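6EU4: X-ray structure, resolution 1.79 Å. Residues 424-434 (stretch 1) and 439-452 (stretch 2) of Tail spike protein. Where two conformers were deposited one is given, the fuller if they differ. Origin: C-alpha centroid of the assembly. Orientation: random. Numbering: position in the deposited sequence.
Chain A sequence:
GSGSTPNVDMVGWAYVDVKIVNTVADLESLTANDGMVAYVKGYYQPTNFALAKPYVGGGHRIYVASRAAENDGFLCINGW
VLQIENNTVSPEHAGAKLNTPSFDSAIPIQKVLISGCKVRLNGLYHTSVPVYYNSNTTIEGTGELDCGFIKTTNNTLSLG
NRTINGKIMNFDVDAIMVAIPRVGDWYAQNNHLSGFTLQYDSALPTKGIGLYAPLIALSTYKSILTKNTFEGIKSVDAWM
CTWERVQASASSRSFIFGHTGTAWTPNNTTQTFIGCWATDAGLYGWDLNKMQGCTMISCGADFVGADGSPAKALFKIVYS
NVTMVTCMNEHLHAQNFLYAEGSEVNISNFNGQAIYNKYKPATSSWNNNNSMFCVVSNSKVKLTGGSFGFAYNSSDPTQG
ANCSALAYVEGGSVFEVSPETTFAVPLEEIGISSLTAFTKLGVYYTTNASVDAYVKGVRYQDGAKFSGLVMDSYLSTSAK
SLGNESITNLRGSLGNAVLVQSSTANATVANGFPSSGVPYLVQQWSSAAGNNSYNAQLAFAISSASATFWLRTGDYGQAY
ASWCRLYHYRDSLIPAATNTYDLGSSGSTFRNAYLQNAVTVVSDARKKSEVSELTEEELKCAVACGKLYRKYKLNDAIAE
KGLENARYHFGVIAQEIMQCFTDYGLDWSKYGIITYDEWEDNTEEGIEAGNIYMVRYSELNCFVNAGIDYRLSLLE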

# COMPACT_ATOMS: atom_id res chain seq x y z
N ALA A 424 -4.96 21.49 6.46
CA ALA A 424 -6.03 22.46 6.26
C ALA A 424 -5.54 23.89 6.47
O ALA A 424 -5.99 24.81 5.77
CB ALA A 424 -7.21 22.17 7.20
N VAL A 425 -4.65 24.10 7.43
CA VAL A 425 -4.04 25.40 7.67
C VAL A 425 -2.53 25.22 7.79
O VAL A 425 -2.05 24.12 8.09
CB VAL A 425 -4.62 26.08 8.93
CG1 VAL A 425 -6.11 26.25 8.78
CG2 VAL A 425 -4.34 25.30 10.21
N PRO A 426 -1.78 26.29 7.57
CA PRO A 426 -0.32 26.16 7.47
C PRO A 426 0.36 25.71 8.75
O PRO A 426 0.02 26.15 9.85
CB PRO A 426 0.12 27.58 7.10
CG PRO A 426 -1.06 28.25 6.54
CD PRO A 426 -2.25 27.63 7.17
N LEU A 427 1.39 24.88 8.57
CA LEU A 427 2.33 24.60 9.64
C LEU A 427 3.14 25.84 9.97
O LEU A 427 3.28 26.75 9.15
CB LEU A 427 3.27 23.47 9.23
CG LEU A 427 2.63 22.15 8.78
CD1 LEU A 427 3.71 21.11 8.63
CD2 LEU A 427 1.58 21.64 9.77
N GLU A 428 3.63 25.91 11.21
CA GLU A 428 4.23 27.15 11.69
C GLU A 428 5.74 27.10 11.87
O GLU A 428 6.40 28.11 11.60
CB GLU A 428 3.58 27.55 13.01
CG GLU A 428 2.11 27.81 12.85
CD GLU A 428 1.49 28.44 14.07
OE1 GLU A 428 1.82 29.61 14.39
OE2 GLU A 428 0.70 27.74 14.73
N GLU A 429 6.31 25.99 12.34
CA GLU A 429 7.74 25.97 12.62
C GLU A 429 8.15 24.53 12.89
O GLU A 429 7.31 23.64 13.07
CB GLU A 429 8.11 26.87 13.80
CG GLU A 429 7.50 26.43 15.13
CD GLU A 429 7.78 27.39 16.28
OE1 GLU A 429 8.33 28.49 16.04
OE2 GLU A 429 7.45 27.04 17.44
N ILE A 430 9.46 24.32 12.92
CA ILE A 430 10.03 23.01 13.24
C ILE A 430 11.33 23.26 13.98
O ILE A 430 12.11 24.15 13.62
CB ILE A 430 10.23 22.15 11.98
CG1 ILE A 430 11.00 20.86 12.30
CG2 ILE A 430 10.92 22.91 10.86
CD1 ILE A 430 10.81 19.80 11.22
N GLY A 431 11.57 22.50 15.05
CA GLY A 431 12.84 22.65 15.74
C GLY A 431 12.96 21.77 16.97
O GLY A 431 12.00 21.13 17.42
N ILE A 432 14.18 21.75 17.50
CA ILE A 432 14.49 21.04 18.73
C ILE A 432 13.76 21.71 19.88
O ILE A 432 13.74 22.94 19.99
CB ILE A 432 16.01 21.05 18.97
CG1 ILE A 432 16.70 20.24 17.87
CG2 ILE A 432 16.34 20.48 20.34
CD1 ILE A 432 18.19 20.43 17.83
N SER A 433 13.20 20.90 20.78
CA SER A 433 12.47 21.44 21.91
C SER A 433 12.68 20.59 23.15
O SER A 433 12.67 19.35 23.07
CB SER A 433 10.97 21.48 21.61
OG SER A 433 10.24 21.97 22.73
N SER A 434 12.84 21.25 24.30
CA SER A 434 12.83 20.58 25.59
C SER A 434 11.46 20.66 26.26
O SER A 434 11.33 20.25 27.42
CB SER A 434 13.89 21.18 26.52
OG SER A 434 13.58 22.54 26.78
N THR A 439 2.36 25.60 21.61
CA THR A 439 1.41 26.67 21.30
C THR A 439 1.39 27.04 19.83
O THR A 439 0.75 28.04 19.46
CB THR A 439 1.72 27.91 22.15
OG1 THR A 439 3.04 28.38 21.82
CG2 THR A 439 1.67 27.59 23.64
N LYS A 440 2.07 26.29 18.98
CA LYS A 440 2.00 26.48 17.54
C LYS A 440 1.92 25.12 16.85
O LYS A 440 2.36 24.11 17.39
CB LYS A 440 3.23 27.24 17.03
CG LYS A 440 3.35 28.66 17.57
CD LYS A 440 4.53 29.37 16.95
CE LYS A 440 4.53 30.86 17.26
NZ LYS A 440 4.51 31.10 18.70
N LEU A 441 1.36 25.13 15.64
CA LEU A 441 1.20 23.91 14.85
C LEU A 441 2.55 23.61 14.19
O LEU A 441 2.77 23.82 13.00
CB LEU A 441 0.08 24.08 13.83
CG LEU A 441 -0.30 22.84 13.02
CD1 LEU A 441 -0.93 21.78 13.94
CD2 LEU A 441 -1.26 23.22 11.89
N GLY A 442 3.47 23.11 15.02
CA GLY A 442 4.83 22.85 14.60
C GLY A 442 5.27 21.42 14.85
O GLY A 442 4.54 20.61 15.42
N VAL A 443 6.48 21.13 14.39
CA VAL A 443 7.14 19.85 14.59
C VAL A 443 8.25 20.04 15.60
O VAL A 443 9.21 20.76 15.34
CB VAL A 443 7.70 19.29 13.28
CG1 VAL A 443 8.42 17.98 13.55
CG2 VAL A 443 6.58 19.10 12.27
N TYR A 444 8.11 19.41 16.76
CA TYR A 444 9.05 19.59 17.86
C TYR A 444 9.70 18.25 18.16
O TYR A 444 9.00 17.25 18.32
CB TYR A 444 8.31 20.10 19.09
CG TYR A 444 7.63 21.41 18.77
CD1 TYR A 444 8.39 22.57 18.60
CD2 TYR A 444 6.27 21.48 18.56
CE1 TYR A 444 7.79 23.78 18.27
CE2 TYR A 444 5.66 22.68 18.23
CZ TYR A 444 6.43 23.82 18.08
OH TYR A 444 5.81 25.01 17.74
N TYR A 445 11.02 18.25 18.30
CA TYR A 445 11.73 16.98 18.49
C TYR A 445 12.88 17.17 19.45
O TYR A 445 13.39 18.28 19.63
CB TYR A 445 12.20 16.41 17.16
CG TYR A 445 13.15 17.29 16.35
CD1 TYR A 445 12.66 18.32 15.55
CD2 TYR A 445 14.51 17.06 16.36
CE1 TYR A 445 13.51 19.11 14.82
CE2 TYR A 445 15.38 17.85 15.62
CZ TYR A 445 14.86 18.88 14.84
OH TYR A 445 15.72 19.66 14.12
N THR A 446 13.27 16.08 20.10
CA THR A 446 14.37 16.14 21.06
C THR A 446 15.71 15.87 20.38
O THR A 446 15.79 15.46 19.23
CB THR A 446 14.15 15.14 22.19
OG1 THR A 446 14.20 13.81 21.65
CG2 THR A 446 12.79 15.35 22.87
N THR A 447 16.79 16.08 21.15
CA THR A 447 18.12 15.83 20.61
C THR A 447 18.38 14.35 20.33
O THR A 447 19.34 14.03 19.63
CB THR A 447 19.21 16.38 21.55
OG1 THR A 447 18.99 15.88 22.86
CG2 THR A 447 19.16 17.88 21.60
N ASN A 448 17.55 13.48 20.91
CA ASN A 448 17.55 12.05 20.68
C ASN A 448 16.30 11.71 19.88
O ASN A 448 15.40 11.01 20.38
CB ASN A 448 17.60 11.29 21.99
CG ASN A 448 17.65 9.78 21.80
OD1 ASN A 448 18.15 9.30 20.79
ND2 ASN A 448 17.13 9.04 22.77
N ALA A 449 16.18 12.30 18.70
CA ALA A 449 15.12 11.96 17.77
C ALA A 449 15.58 12.40 16.40
O ALA A 449 16.56 13.13 16.25
CB ALA A 449 13.80 12.64 18.15
N SER A 450 14.85 11.93 15.39
CA SER A 450 15.13 12.26 14.00
C SER A 450 13.86 12.72 13.30
O SER A 450 12.77 12.22 13.58
CB SER A 450 15.72 11.06 13.25
OG SER A 450 17.00 10.69 13.80
N VAL A 451 14.04 13.64 12.36
CA VAL A 451 12.95 14.15 11.54
C VAL A 451 13.41 14.28 10.10
O VAL A 451 14.57 14.58 9.81
CB VAL A 451 12.40 15.50 12.04
CG1 VAL A 451 11.79 15.37 13.44
CG2 VAL A 451 13.49 16.56 12.05
N ASP A 452 12.46 14.07 9.18
CA ASP A 452 12.66 14.33 7.75
C ASP A 452 11.30 14.83 7.29
O ASP A 452 10.42 14.04 6.95
CB ASP A 452 13.11 13.10 6.98
CG ASP A 452 13.34 13.37 5.51
OD1 ASP A 452 13.00 14.47 5.04
OD2 ASP A 452 13.85 12.46 4.81

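Two short strands, 430-432 and 443-445, run side by side in the same direction, their axes 14° apart, and together with the loops that lead into them they bury 882 Å² between the two stretches. The three residues with the largest individual shares are Leu441, Glu429 and Tyr445.

Leu441 has the largest share, 106 Å², and serves the contact with both its backbone and its side chain. Leu441 CD2 lies 3.9 Å from Leu427 CD2 and 4.1 Å from Val425 CG2, so a branched, wholly apolar side chain fills the space beside the loop before the first strand. Both of its backbone hydrogen bonds to the first stretch go to Glu428. Glu428 N donates to Leu441 O (2.9 Å), while Leu441 N donates to Glu428 OE2 (2.8 Å, nearly straight at 169°). A carboxylate suits this place because it can reach out from the chain and accept from a peptide NH, much as a neighbouring strand's carbonyl would.

Glu429 covers 82 Å² and also works at two levels. Its carbonyl accepts from the backbone of the second strand, with Glu429 O 3.0 Å from Val443 N. The same oxygen, Glu429 O, is 3.0 Å from Gly442 CA, and here the absence of a side chain matters: a CB on Gly442 would point toward the first stretch and come within 2.7 Å of Glu429 O, a clash. The Glu429 side chain leaves its CA sideways, but its end turns inward, and Tyr444 OH donates to Glu429 OE2 across 2.6 Å. This short bond meets the tyrosine at the edge of its ring, near the ring plane, as expected for a partner of the phenolic hydroxyl. The backbone N of Glu429 is less fortunate; it is buried by the contact without a partner.

From here the backbone follows the parallel pattern, in which one residue bonds to two different residues across the gap. Gly431 N donates to Val443 O (2.9 Å), and Gly431 O accepts from Tyr445 N (3.2 Å). Ser433 N then donates to Tyr445 O (2.9 Å). CA-H...O contacts supplement these bonds, among them Ile430 CA to Val443 O at 3.2 Å and Ile432 CA to Tyr445 O at 3.1 Å.

Tyr445 covers 81 Å². Its CA-to-CB bond points away from the first stretch, yet with chi1 at 59° (p) the ring comes back against it. Ile432 CG1 packs 3.5 Å from Tyr445 CE2, Ile432 N lies over one face of the ring, and Ile430 CG1 sits at its edge, 4.0 Å from Tyr445 CE1. A large aromatic ring suits this position, since it can touch two isoleucines while its hydroxyl is satisfied elsewhere in the structure.

Ile430 and Val443 share a face of the sheet, and Ile430 CD1 meets Val443 CB at 3.8 Å. These beta-branched residues are at home in extended backbone, and Ile430 CD1 also reaches Val451 CG2 at 4.3 Å, linking the pair to the next strand.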